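Local structure of SnoK (Streptomyces nogalater, 5EPA) at residues Gly254-Ser257 / Arg258-Pro261. The protein is a non-heme iron carbocyclase of nogalamycin biosynthesis that binds 2-oxoglutarate and probably works as a 2-oxoglutarate-dependent enzyme of the phytanoyl-CoA dioxygenase family. Numbering follows the deposited sequence.
Sequences GHLS and RLSP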
ATOM      1  N   GLY A 254     -12.005 -12.756  -1.628  1.00 29.14           N
ATOM      2  CA  GLY A 254     -12.132 -14.018  -2.390  1.00 30.99           C
ATOM      3  C   GLY A 254     -11.101 -15.080  -2.056  1.00 31.08           C
ATOM      4  O   GLY A 254     -11.396 -16.283  -2.022  1.00 34.85           O
ATOM      5  N   HIS A 255      -9.895 -14.631  -1.788  1.00 30.40           N
ATOM      6  CA  HIS A 255      -8.783 -15.528  -1.425  1.00 30.96           C
ATOM      7  C   HIS A 255      -8.802 -16.012   0.034  1.00 30.70           C
ATOM      8  O   HIS A 255      -7.901 -16.694   0.471  1.00 30.45           O
ATOM      9  CB  HIS A 255      -7.481 -14.772  -1.675  1.00 30.54           C
ATOM     10  CG  HIS A 255      -7.281 -13.607  -0.765  1.00 30.19           C
ATOM     11  ND1 HIS A 255      -7.965 -12.418  -0.900  1.00 30.98           N
ATOM     12  CD2 HIS A 255      -6.482 -13.457   0.316  1.00 30.72           C
ATOM     13  CE1 HIS A 255      -7.578 -11.577   0.040  1.00 29.73           C
ATOM     14  NE2 HIS A 255      -6.672 -12.180   0.788  1.00 30.78           N
ATOM     15  N   LEU A 256      -9.820 -15.623   0.794  1.00 31.33           N
ATOM     16  CA  LEU A 256      -9.944 -15.999   2.215  1.00 31.52           C
ATOM     17  C   LEU A 256     -11.109 -16.951   2.456  1.00 32.66           C
ATOM     18  O   LEU A 256     -11.585 -17.085   3.569  1.00 33.48           O
ATOM     19  CB  LEU A 256     -10.128 -14.739   3.076  1.00 31.51           C
ATOM     20  CG  LEU A 256      -8.997 -13.702   3.023  1.00 29.88           C
ATOM     21  CD1 LEU A 256      -9.357 -12.505   3.848  1.00 29.84           C
ATOM     22  CD2 LEU A 256      -7.673 -14.270   3.517  1.00 30.46           C
ATOM     23  N   SER A 257     -11.519 -17.677   1.426  1.00 33.49           N
ATOM     24  CA  SER A 257     -12.620 -18.626   1.537  1.00 35.74           C
ATOM     25  C   SER A 257     -12.437 -19.688   2.615  1.00 37.66           C
ATOM     26  O   SER A 257     -13.417 -20.198   3.153  1.00 39.06           O
ATOM     27  CB  SER A 257     -12.841 -19.341   0.204  1.00 36.69           C
ATOM     28  OG  SER A 257     -11.650 -20.003  -0.192  1.00 36.22           O
ATOM     29  N   ARG A 258     -11.199 -20.036   2.926  1.00 38.94           N
ATOM     30  CA  ARG A 258     -10.943 -21.096   3.935  1.00 42.21           C
ATOM     31  C   ARG A 258     -11.232 -20.597   5.351  1.00 40.99           C
ATOM     32  O   ARG A 258     -11.322 -21.377   6.267  1.00 42.64           O
ATOM     33  CB  ARG A 258      -9.505 -21.658   3.819  1.00 44.38           C
ATOM     34  CG  ARG A 258      -8.424 -20.630   4.170  1.00 49.55           C
ATOM     35  CD  ARG A 258      -7.065 -20.860   3.504  1.00 51.92           C
ATOM     36  NE  ARG A 258      -6.077 -19.820   3.872  1.00 54.56           N
ATOM     37  CZ  ARG A 258      -6.045 -18.575   3.380  1.00 58.08           C
ATOM     38  NH1 ARG A 258      -6.953 -18.177   2.485  1.00 61.24           N
ATOM     39  NH2 ARG A 258      -5.108 -17.714   3.780  1.00 57.61           N
ATOM     40  N   LEU A 259     -11.399 -19.288   5.530  1.00 39.39           N
ATOM     41  CA  LEU A 259     -11.609 -18.727   6.878  1.00 39.07           C
ATOM     42  C   LEU A 259     -13.081 -18.465   7.212  1.00 39.90           C
ATOM     43  O   LEU A 259     -13.902 -18.243   6.330  1.00 39.30           O
ATOM     44  CB  LEU A 259     -10.848 -17.415   7.051  1.00 36.19           C
ATOM     45  CG  LEU A 259      -9.354 -17.410   6.817  1.00 34.62           C
ATOM     46  CD1 LEU A 259      -8.876 -15.985   7.027  1.00 33.30           C
ATOM     47  CD2 LEU A 259      -8.619 -18.346   7.748  1.00 35.25           C
ATOM     48  N   SER A 260     -13.382 -18.486   8.500  1.00 40.55           N
ATOM     49  CA  SER A 260     -14.685 -18.069   9.009  1.00 41.14           C
ATOM     50  C   SER A 260     -14.578 -16.682   9.640  1.00 40.44           C
ATOM     51  O   SER A 260     -13.530 -16.315  10.175  1.00 39.42           O
ATOM     52  CB  SER A 260     -15.183 -19.052  10.076  1.00 42.50           C
ATOM     53  OG  SER A 260     -15.377 -20.331   9.549  1.00 42.42           O
ATOM     54  N   PRO A 261     -15.670 -15.911   9.615  1.00 41.52           N
ATOM     55  CA  PRO A 261     -15.654 -14.591  10.252  1.00 40.81           C
ATOM     56  C   PRO A 261     -15.121 -14.604  11.676  1.00 40.39           C
ATOM     57  O   PRO A 261     -15.509 -15.480  12.467  1.00 42.93           O
ATOM     58  CB  PRO A 261     -17.133 -14.203  10.274  1.00 42.21           C
ATOM     59  CG  PRO A 261     -17.704 -14.892   9.079  1.00 42.35           C
ATOM     60  CD  PRO A 261     -16.923 -16.155   8.878  1.00 42.42           C
TER
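Leu256 and Leu259, the first and last residues of a type I beta turn, meet through both backbone and side chains. The backbone N of Leu259 donates to Leu256 O at 3.0 Å, with an N-H...O angle of 163°. This is the i to i+3 hydrogen bond that closes the turn. On the apolar side of the turn a single methyl of each leucine makes the contact, Leu256 CD2 lying 4.1 Å from Leu259 CD1. Both side chains set CG anti to the carbonyl carbon.

A second, weaker link runs from Arg258 back to His255, the residue just before the turn. Arg258 bends at its root, CG lying between the backbone N and the carbonyl carbon (chi1 66°), and then runs extended to NE. Its NH1 comes 2.7 Å from His255 O, which lies at the guanidinium edge; at 123° the hydrogen bond is bent and weak. The same NH1 lies 4.1 Å from Leu256 CD2, so that methyl touches both Arg258 and Leu259. Leu256 also packs against the imidazole, its CG 3.5 Å above one face of the His255 ring and offset toward the rim.

Around this turn, Ser260 N is hydrogen-bonded to Asp263 OD2, while Leu269 and Phe270 touch the Arg258 side chain and Gln83 touches His255. The whole forms a surface bend away from the iron site, in the loop after strand 246-247, where Leu256, also against Pro140, and Leu259 both rest on Tyr247 of that strand.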